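Local coordinates for KaiC-like domain-containing protein (Pyrococcus horikoshii, PDB 2EKD) that is of unknown function but belongs to a KaiC-like family of the P-loop NTPase clan and forms a six-chain assembly, at residues T17-Y22 and Y153-N158; L41-D46 and I115-G120; L170-V175 and I187-I192. One frame throughout, in Å; residues are numbered along the deposited sequence.

Contact 1 of 3, residues T17-Y22 and Y153-N158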
loop_
_atom_site.group_PDB
_atom_site.type_symbol
_atom_site.label_atom_id
_atom_site.label_comp_id
_atom_site.label_asym_id
_atom_site.label_seq_id
_atom_site.Cartn_x
_atom_site.Cartn_y
_atom_site.Cartn_z
ATOM N N THR F 17 -9.674 17.527 -27.179
ATOM C CA THR F 17 -8.410 17.127 -26.592
ATOM C C THR F 17 -8.621 15.635 -26.373
ATOM O O THR F 17 -9.493 15.221 -25.606
ATOM C CB THR F 17 -8.124 17.831 -25.261
ATOM O OG1 THR F 17 -7.897 19.226 -25.509
ATOM C CG2 THR F 17 -6.878 17.235 -24.609
ATOM N N VAL F 18 -7.837 14.835 -27.083
ATOM C CA VAL F 18 -7.945 13.391 -27.008
ATOM C C VAL F 18 -6.779 12.777 -26.250
ATOM O O VAL F 18 -5.615 12.968 -26.604
ATOM C CB VAL F 18 -7.995 12.777 -28.425
ATOM C CG1 VAL F 18 -8.356 11.316 -28.347
ATOM C CG2 VAL F 18 -8.992 13.542 -29.289
ATOM N N LEU F 19 -7.095 12.036 -25.200
ATOM C CA LEU F 19 -6.065 11.384 -24.422
ATOM C C LEU F 19 -5.847 10.009 -25.050
ATOM O O LEU F 19 -6.796 9.244 -25.225
ATOM C CB LEU F 19 -6.523 11.252 -22.970
ATOM C CG LEU F 19 -5.480 10.874 -21.915
ATOM C CD1 LEU F 19 -4.322 11.872 -21.932
ATOM C CD2 LEU F 19 -6.152 10.853 -20.551
ATOM N N VAL F 20 -4.605 9.719 -25.417
ATOM C CA VAL F 20 -4.252 8.433 -26.007
ATOM C C VAL F 20 -3.411 7.676 -24.977
ATOM O O VAL F 20 -2.216 7.949 -24.808
ATOM C CB VAL F 20 -3.427 8.616 -27.305
ATOM C CG1 VAL F 20 -3.064 7.254 -27.897
ATOM C CG2 VAL F 20 -4.222 9.442 -28.312
ATOM N N GLU F 21 -4.048 6.736 -24.285
ATOM C CA GLU F 21 -3.379 5.952 -23.260
ATOM C C GLU F 21 -2.721 4.704 -23.829
ATOM O O GLU F 21 -3.328 3.953 -24.598
ATOM C CB GLU F 21 -4.381 5.581 -22.159
ATOM C CG GLU F 21 -5.085 6.799 -21.590
ATOM C CD GLU F 21 -6.088 6.483 -20.499
ATOM O OE1 GLU F 21 -6.626 5.358 -20.457
ATOM O OE2 GLU F 21 -6.358 7.382 -19.688
ATOM N N TYR F 22 -1.470 4.484 -23.450
ATOM C CA TYR F 22 -0.744 3.319 -23.929
ATOM C C TYR F 22 0.175 2.785 -22.832
ATOM O O TYR F 22 0.221 3.343 -21.736
ATOM C CB TYR F 22 0.056 3.694 -25.185
ATOM C CG TYR F 22 1.213 4.644 -24.953
ATOM C CD1 TYR F 22 2.483 4.161 -24.623
ATOM C CD2 TYR F 22 1.045 6.028 -25.067
ATOM C CE1 TYR F 22 3.555 5.031 -24.417
ATOM C CE2 TYR F 22 2.109 6.904 -24.860
ATOM C CZ TYR F 22 3.363 6.399 -24.536
ATOM O OH TYR F 22 4.425 7.257 -24.325
ATOM N N TYR F 153 -2.958 13.653 -26.914
ATOM C CA TYR F 153 -1.931 13.495 -25.887
ATOM C C TYR F 153 -1.604 12.023 -25.671
ATOM O O TYR F 153 -2.404 11.284 -25.094
ATOM C CB TYR F 153 -2.384 14.092 -24.555
ATOM C CG TYR F 153 -2.378 15.602 -24.480
ATOM C CD1 TYR F 153 -3.358 16.366 -25.122
ATOM C CD2 TYR F 153 -1.411 16.268 -23.731
ATOM C CE1 TYR F 153 -3.373 17.754 -25.008
ATOM C CE2 TYR F 153 -1.414 17.651 -23.612
ATOM C CZ TYR F 153 -2.394 18.389 -24.247
ATOM O OH TYR F 153 -2.380 19.758 -24.114
ATOM N N PHE F 154 -0.437 11.600 -26.155
ATOM C CA PHE F 154 0.015 10.219 -25.993
ATOM C C PHE F 154 0.625 10.105 -24.603
ATOM O O PHE F 154 1.670 10.696 -24.335
ATOM C CB PHE F 154 1.090 9.870 -27.021
ATOM C CG PHE F 154 0.559 9.557 -28.390
ATOM C CD1 PHE F 154 -0.057 10.540 -29.160
ATOM C CD2 PHE F 154 0.712 8.284 -28.928
ATOM C CE1 PHE F 154 -0.511 10.260 -30.449
ATOM C CE2 PHE F 154 0.265 7.991 -30.216
ATOM C CZ PHE F 154 -0.349 8.985 -30.979
ATOM N N VAL F 155 -0.018 9.355 -23.717
ATOM C CA VAL F 155 0.509 9.199 -22.368
ATOM C C VAL F 155 0.648 7.737 -21.969
ATOM O O VAL F 155 -0.208 6.910 -22.287
ATOM C CB VAL F 155 -0.390 9.893 -21.315
ATOM C CG1 VAL F 155 -0.616 11.363 -21.693
ATOM C CG2 VAL F 155 -1.717 9.153 -21.195
ATOM N N ASN F 156 1.749 7.425 -21.295
ATOM C CA ASN F 156 1.978 6.080 -20.800
ATOM C C ASN F 156 1.148 6.045 -19.516
ATOM O O ASN F 156 1.554 6.576 -18.488
ATOM C CB ASN F 156 3.455 5.860 -20.490
ATOM C CG ASN F 156 3.748 4.441 -20.072
ATOM O OD1 ASN F 156 3.035 3.878 -19.251
ATOM N ND2 ASN F 156 4.807 3.858 -20.628
ATOM N N ARG F 157 -0.028 5.435 -19.608
ATOM C CA ARG F 157 -0.985 5.340 -18.508
ATOM C C ARG F 157 -0.440 4.845 -17.166
ATOM O O ARG F 157 -0.669 5.473 -16.137
ATOM C CB ARG F 157 -2.160 4.453 -18.931
ATOM C CG ARG F 157 -3.254 4.347 -17.883
ATOM C CD ARG F 157 -4.232 3.236 -18.208
ATOM N NE ARG F 157 -5.457 3.363 -17.427
ATOM C CZ ARG F 157 -5.524 3.226 -16.106
ATOM N NH1 ARG F 157 -4.434 2.949 -15.402
ATOM N NH2 ARG F 157 -6.690 3.376 -15.488
ATOM N N ASN F 158 0.271 3.723 -17.183
ATOM C CA ASN F 158 0.828 3.147 -15.964
ATOM C C ASN F 158 1.783 4.078 -15.235
ATOM O O ASN F 158 1.812 4.100 -14.004
ATOM C CB ASN F 158 1.542 1.829 -16.272
ATOM C CG ASN F 158 0.590 0.754 -16.754
ATOM O OD1 ASN F 158 -0.584 0.735 -16.377
ATOM N ND2 ASN F 158 1.095 -0.162 -17.578
HETATM O O HOH W 1 4.143 10.199 -25.244
HETATM O O HOH W 2 0.306 2.144 -19.423
#
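The CD1 methyl of L19 lies between two side chains of the neighbouring strand, 3.7 Å from V155 CG1 and 3.9 Å from Y153 CB; the L19 and V155 side chains cross at about a right angle. On the same face T17 CG2 reaches Y153 CE1 at 3.6 Å. On the face of V20 and F154, V20 CG1 sits over the phenyl ring, 4.2 Å from the F154 ring centroid and 15° off its normal, a CH-pi contact. Y22 CG stands between its backbone N and carbonyl carbon (chi1 68°), which starts its ring toward the second strand: Y22 CE2 is 3.8 Å from F154 CB, and N156 N lies over one face of the ring. Between these two layers of side chains runs a parallel ladder, in which V20 uses both N and O; V20 N to Y153 O, at 2.7 Å, is its shortest rung. It continues into the helix start, where R157 N donates to Y22 O at 3.0 Å. At the polar edge one water bridges Y22 OH and F154 O, and a second joins Y22 O, N158 N and OD1 of N156, the N-cap residue of helix 157-163. Y22 OH and N156 ND2 both bond E173 of a neighbouring subunit. E21 OE1 and R157 NE form only a long salt bridge, 3.8 Å, with the carboxylate and guanidinium planes 83° apart; the stronger partner of E21 is K189. Apolar packing along most of both faces, together with the rungs, joins two central strands, while polar groups at their C-terminal ends probably help join subunits.

Contact 2 of 3, residues L41-D46 and I115-G120; sequences LPIVVD and INPVLG
I115 pairs through both its N and its O: its N donates to P42 O at 2.9 Å, and I115 O accepts from V44 N at 3.0 Å. The next rung cannot form in the same way, because P117 N carries no hydrogen for V44 O. The side chain of N116 supplies the donor instead. Its CG is anti to the backbone N (chi1 -175°), carrying the amide toward the other strand, and ND2 then meets V44 O at 2.7 Å from above the carbonyl plane, 39° out of it. ND2 also makes a weak bond to D46 OD2, 3.1 Å away, the carboxylate and amide planes standing 87° apart. Strands 44-48 and 114-119, to which the segments belong, are parallel neighbours in the sheet, as expected of a P-loop NTPase-like alpha/beta fold, with helix 29-37 against the face of I43, I115, P117 and L119. A leucine at N116 would probably leave V44 O without its side-chain donor and D46 OD2 without this weak partner. Past the proline the ladder resumes: D46 N donates to P117 O at 2.9 Å, and D46 O receives L119 N at 3.0 Å. D46 OD1 has a weak bond to Y102. Apolar packing is tightest where I43 CD1 presses on I115 CB at 3.4 Å.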
loop_
_atom_site.group_PDB
_atom_site.type_symbol
_atom_site.label_atom_id
_atom_site.label_comp_id
_atom_site.label_asym_id
_atom_site.label_seq_id
_atom_site.Cartn_x
_atom_site.Cartn_y
_atom_site.Cartn_z
ATOM N N LEU F 41 -4.387 17.206 -43.263
ATOM C CA LEU F 41 -4.238 18.422 -42.463
ATOM C C LEU F 41 -2.795 18.602 -41.994
ATOM O O LEU F 41 -2.030 17.654 -41.876
ATOM C CB LEU F 41 -5.137 18.291 -41.230
ATOM C CG LEU F 41 -6.622 18.200 -41.570
ATOM C CD1 LEU F 41 -7.479 17.947 -40.328
ATOM C CD2 LEU F 41 -7.158 19.482 -42.206
ATOM N N PRO F 42 -2.418 19.858 -41.717
ATOM C CA PRO F 42 -1.064 20.156 -41.237
ATOM C C PRO F 42 -0.823 19.503 -39.870
ATOM O O PRO F 42 -1.680 19.567 -38.986
ATOM C CB PRO F 42 -1.060 21.686 -41.146
ATOM C CG PRO F 42 -2.042 22.092 -42.214
ATOM C CD PRO F 42 -3.158 21.097 -42.013
ATOM N N ILE F 43 0.345 18.882 -39.709
ATOM C CA ILE F 43 0.716 18.223 -38.459
ATOM C C ILE F 43 1.687 19.070 -37.634
ATOM O O ILE F 43 2.690 19.549 -38.151
ATOM C CB ILE F 43 1.422 16.871 -38.714
ATOM C CG1 ILE F 43 0.481 15.886 -39.421
ATOM C CG2 ILE F 43 1.925 16.297 -37.390
ATOM C CD1 ILE F 43 -0.658 15.386 -38.565
ATOM N N VAL F 44 1.386 19.247 -36.352
ATOM C CA VAL F 44 2.265 19.983 -35.453
ATOM C C VAL F 44 2.427 19.148 -34.185
ATOM O O VAL F 44 1.452 18.839 -33.493
ATOM C CB VAL F 44 1.709 21.365 -35.077
ATOM C CG1 VAL F 44 2.630 22.035 -34.061
ATOM C CG2 VAL F 44 1.605 22.234 -36.318
ATOM N N VAL F 45 3.667 18.781 -33.894
ATOM C CA VAL F 45 3.977 17.969 -32.729
ATOM C C VAL F 45 4.541 18.787 -31.563
ATOM O O VAL F 45 5.438 19.611 -31.741
ATOM C CB VAL F 45 5.013 16.873 -33.095
ATOM C CG1 VAL F 45 5.387 16.064 -31.859
ATOM C CG2 VAL F 45 4.460 15.964 -34.189
ATOM N N ASP F 46 3.991 18.574 -30.374
ATOM C CA ASP F 46 4.501 19.237 -29.181
ATOM C C ASP F 46 5.386 18.162 -28.549
ATOM O O ASP F 46 4.896 17.165 -28.011
ATOM C CB ASP F 46 3.367 19.642 -28.239
ATOM C CG ASP F 46 2.544 20.791 -28.786
ATOM O OD1 ASP F 46 3.136 21.687 -29.422
ATOM O OD2 ASP F 46 1.315 20.813 -28.575
ATOM N N ILE F 115 -3.563 18.839 -36.853
ATOM C CA ILE F 115 -3.598 17.647 -36.013
ATOM C C ILE F 115 -2.404 17.901 -35.102
ATOM O O ILE F 115 -1.287 18.126 -35.577
ATOM C CB ILE F 115 -3.410 16.357 -36.841
ATOM C CG1 ILE F 115 -4.578 16.207 -37.826
ATOM C CG2 ILE F 115 -3.338 15.143 -35.920
ATOM C CD1 ILE F 115 -5.951 16.270 -37.176
ATOM N N ASN F 116 -2.650 17.878 -33.796
ATOM C CA ASN F 116 -1.627 18.204 -32.808
ATOM C C ASN F 116 -1.247 17.089 -31.830
ATOM O O ASN F 116 -1.813 16.988 -30.743
ATOM C CB ASN F 116 -2.112 19.439 -32.028
ATOM C CG ASN F 116 -1.095 19.959 -31.034
ATOM O OD1 ASN F 116 -1.450 20.695 -30.113
ATOM N ND2 ASN F 116 0.176 19.598 -31.219
ATOM N N PRO F 117 -0.292 16.228 -32.209
ATOM C CA PRO F 117 0.110 15.154 -31.297
ATOM C C PRO F 117 1.026 15.732 -30.225
ATOM O O PRO F 117 2.008 16.399 -30.542
ATOM C CB PRO F 117 0.864 14.182 -32.209
ATOM C CG PRO F 117 0.275 14.463 -33.582
ATOM C CD PRO F 117 0.200 15.962 -33.572
ATOM N N VAL F 118 0.692 15.490 -28.963
ATOM C CA VAL F 118 1.498 15.963 -27.837
ATOM C C VAL F 118 2.123 14.723 -27.209
ATOM O O VAL F 118 1.411 13.829 -26.748
ATOM C CB VAL F 118 0.631 16.682 -26.788
ATOM C CG1 VAL F 118 1.501 17.169 -25.638
ATOM C CG2 VAL F 118 -0.098 17.856 -27.433
ATOM N N LEU F 119 3.451 14.671 -27.187
ATOM C CA LEU F 119 4.157 13.516 -26.654
ATOM C C LEU F 119 4.970 13.794 -25.388
ATOM O O LEU F 119 5.556 14.869 -25.227
ATOM C CB LEU F 119 5.088 12.951 -27.732
ATOM C CG LEU F 119 4.542 12.794 -29.161
ATOM C CD1 LEU F 119 5.663 12.315 -30.085
ATOM C CD2 LEU F 119 3.379 11.812 -29.182
ATOM N N GLY F 120 4.986 12.810 -24.491
ATOM C CA GLY F 120 5.753 12.911 -23.265
ATOM C C GLY F 120 5.155 13.549 -22.026
ATOM O O GLY F 120 5.897 13.818 -21.077
#

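Contact 3 of 3, residues L170-V175 and I187-I192; sequences LLEEVV and IIKKSI
K190 NZ is gripped by E172 O and V175 O, each 2.8 Å away, and donates as well to a water at 3.0 Å. That water gives a hydrogen to E173 O, so the ammonium reaches two carbonyls of the last helical turn, E172 directly and E173 through the water, and that of V175, just past it. E172 O receives NZ in its carbonyl plane, whereas at V175 O the donor is tilted 29° from the plane. The lysine chain, CG anti to its backbone N (chi1 -171°), bends at chi3. G24 O of a neighbouring subunit also accepts; four acceptors thus share three N-H, and not all the bonds can be full at once. K189 NZ is salt-bridged to E21 OE1 in strand 17-22 and lies 2.8 Å from E172 OE2 in another salt bridge, although the placing of that oxygen is less certain. Both lysines can face helix 165-174 because together they oppose I178 as a classic beta bulge. Helix and strand axes stand 87° apart and 10.7 Å at closest approach, so long side chains do the spanning. The K190 ammonium would probably be favoured by the partial negative charge of the C-terminal helix end.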
loop_
_atom_site.group_PDB
_atom_site.type_symbol
_atom_site.label_atom_id
_atom_site.label_comp_id
_atom_site.label_asym_id
_atom_site.label_seq_id
_atom_site.Cartn_x
_atom_site.Cartn_y
_atom_site.Cartn_z
ATOM N N LEU F 170 -7.997 12.991 -12.906
ATOM C CA LEU F 170 -8.217 14.397 -13.201
ATOM C C LEU F 170 -7.990 14.640 -14.691
ATOM O O LEU F 170 -8.739 15.375 -15.327
ATOM C CB LEU F 170 -7.258 15.279 -12.401
ATOM C CG LEU F 170 -7.696 15.938 -11.095
ATOM C CD1 LEU F 170 -6.751 17.108 -10.842
ATOM C CD2 LEU F 170 -9.132 16.449 -11.176
ATOM N N LEU F 171 -6.943 14.018 -15.229
ATOM C CA LEU F 171 -6.589 14.150 -16.639
ATOM C C LEU F 171 -7.692 13.605 -17.545
ATOM O O LEU F 171 -8.058 14.237 -18.541
ATOM C CB LEU F 171 -5.295 13.386 -16.934
ATOM C CG LEU F 171 -4.141 14.090 -17.645
ATOM C CD1 LEU F 171 -3.115 13.039 -18.042
ATOM C CD2 LEU F 171 -4.632 14.846 -18.873
ATOM N N GLU F 172 -8.200 12.420 -17.211
ATOM C CA GLU F 172 -9.252 11.801 -18.007
ATOM C C GLU F 172 -10.521 12.645 -17.950
ATOM O O GLU F 172 -11.325 12.634 -18.881
ATOM C CB GLU F 172 -9.540 10.377 -17.510
ATOM C CG GLU F 172 -8.321 9.447 -17.554
ATOM C CD GLU F 172 -8.681 7.977 -17.374
ATOM O OE1 GLU F 172 -9.528 7.657 -16.515
ATOM O OE2 GLU F 172 -8.102 7.131 -18.086
ATOM N N GLU F 173 -10.679 13.393 -16.864
ATOM C CA GLU F 173 -11.847 14.246 -16.688
ATOM C C GLU F 173 -11.859 15.470 -17.615
ATOM O O GLU F 173 -12.879 15.780 -18.226
ATOM C CB GLU F 173 -11.934 14.727 -15.232
ATOM C CG GLU F 173 -13.210 15.504 -14.921
ATOM C CD GLU F 173 -13.248 16.080 -13.504
ATOM O OE1 GLU F 173 -12.815 15.397 -12.545
ATOM O OE2 GLU F 173 -13.738 17.219 -13.349
ATOM N N VAL F 174 -10.724 16.161 -17.717
ATOM C CA VAL F 174 -10.643 17.370 -18.526
ATOM C C VAL F 174 -10.618 17.193 -20.035
ATOM O O VAL F 174 -10.931 18.134 -20.768
ATOM C CB VAL F 174 -9.430 18.232 -18.118
ATOM C CG1 VAL F 174 -9.514 18.568 -16.631
ATOM C CG2 VAL F 174 -8.137 17.504 -18.438
ATOM N N VAL F 175 -10.247 16.009 -20.515
ATOM C CA VAL F 175 -10.215 15.795 -21.954
ATOM C C VAL F 175 -11.610 15.473 -22.492
ATOM O O VAL F 175 -12.503 15.101 -21.726
ATOM C CB VAL F 175 -9.219 14.664 -22.339
ATOM C CG1 VAL F 175 -7.819 15.021 -21.830
ATOM C CG2 VAL F 175 -9.684 13.320 -21.774
ATOM N N ILE F 187 -9.534 1.054 -27.772
ATOM C CA ILE F 187 -10.815 1.193 -27.097
ATOM C C ILE F 187 -11.141 2.665 -26.918
ATOM O O ILE F 187 -10.288 3.457 -26.513
ATOM C CB ILE F 187 -10.811 0.557 -25.698
ATOM C CG1 ILE F 187 -10.499 -0.934 -25.795
ATOM C CG2 ILE F 187 -12.173 0.773 -25.034
ATOM C CD1 ILE F 187 -10.441 -1.627 -24.436
ATOM N N ILE F 188 -12.377 3.027 -27.235
ATOM C CA ILE F 188 -12.836 4.397 -27.076
ATOM C C ILE F 188 -13.541 4.450 -25.729
ATOM O O ILE F 188 -14.741 4.214 -25.643
ATOM C CB ILE F 188 -13.815 4.782 -28.191
ATOM C CG1 ILE F 188 -13.101 4.660 -29.547
ATOM C CG2 ILE F 188 -14.334 6.203 -27.968
ATOM C CD1 ILE F 188 -13.971 4.900 -30.752
ATOM N N LYS F 189 -12.775 4.734 -24.679
ATOM C CA LYS F 189 -13.308 4.811 -23.322
ATOM C C LYS F 189 -14.259 5.983 -23.114
ATOM O O LYS F 189 -15.155 5.917 -22.279
ATOM C CB LYS F 189 -12.166 4.928 -22.302
ATOM C CG LYS F 189 -11.373 3.657 -22.081
ATOM C CD LYS F 189 -10.110 3.921 -21.255
ATOM C CE LYS F 189 -10.431 4.525 -19.896
ATOM N NZ LYS F 189 -9.208 4.756 -19.071
ATOM N N LYS F 190 -14.040 7.067 -23.849
ATOM C CA LYS F 190 -14.889 8.247 -23.714
ATOM C C LYS F 190 -14.957 8.983 -25.037
ATOM O O LYS F 190 -14.004 8.965 -25.824
ATOM C CB LYS F 190 -14.357 9.192 -22.618
ATOM C CG LYS F 190 -15.323 10.332 -22.299
ATOM C CD LYS F 190 -14.955 11.144 -21.049
ATOM C CE LYS F 190 -13.806 12.105 -21.293
ATOM N NZ LYS F 190 -13.692 13.122 -20.199
ATOM N N SER F 191 -16.089 9.627 -25.290
ATOM C CA SER F 191 -16.237 10.361 -26.540
ATOM C C SER F 191 -17.395 11.364 -26.480
ATOM O O SER F 191 -18.327 11.243 -25.697
ATOM C CB SER F 191 -16.483 9.355 -27.663
ATOM O OG SER F 191 -16.687 10.057 -28.890
ATOM N N ILE F 192 -17.286 12.412 -27.319
ATOM C CA ILE F 192 -18.391 13.357 -27.446
ATOM C C ILE F 192 -19.554 12.724 -28.211
ATOM O O ILE F 192 -20.723 13.058 -28.041
ATOM C CB ILE F 192 -17.882 14.570 -28.220
ATOM C CG1 ILE F 192 -16.980 15.436 -27.340
ATOM C CG2 ILE F 192 -19.076 15.438 -28.664
ATOM C CD1 ILE F 192 -16.341 16.582 -28.128
HETATM O O HOH W 3 -15.381 14.600 -18.268
#

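Contacts 1 and 2 belong to the interior of one sheet, their centres 7 and 6 Å from the centre of the chain; contact 3 lies 13 Å out, still largely buried. Contacts 1 and 3 both touch other subunits, contact 2 touches none. The first two meet where strands 114-119 and 149-156 run side by side, F154 N lying 3.0 Å from V118 O, a probable hydrogen bond. Contact 2 is nested in the chain loop that contact 1 closes. Contacts 1 and 3 join through charge near E21 and through L19 CD2, 4.0 Å from E172 CG. Backbone ladders and apolar side chains dominate the inner pair, whereas lysine tethers replace strand pairing in contact 3.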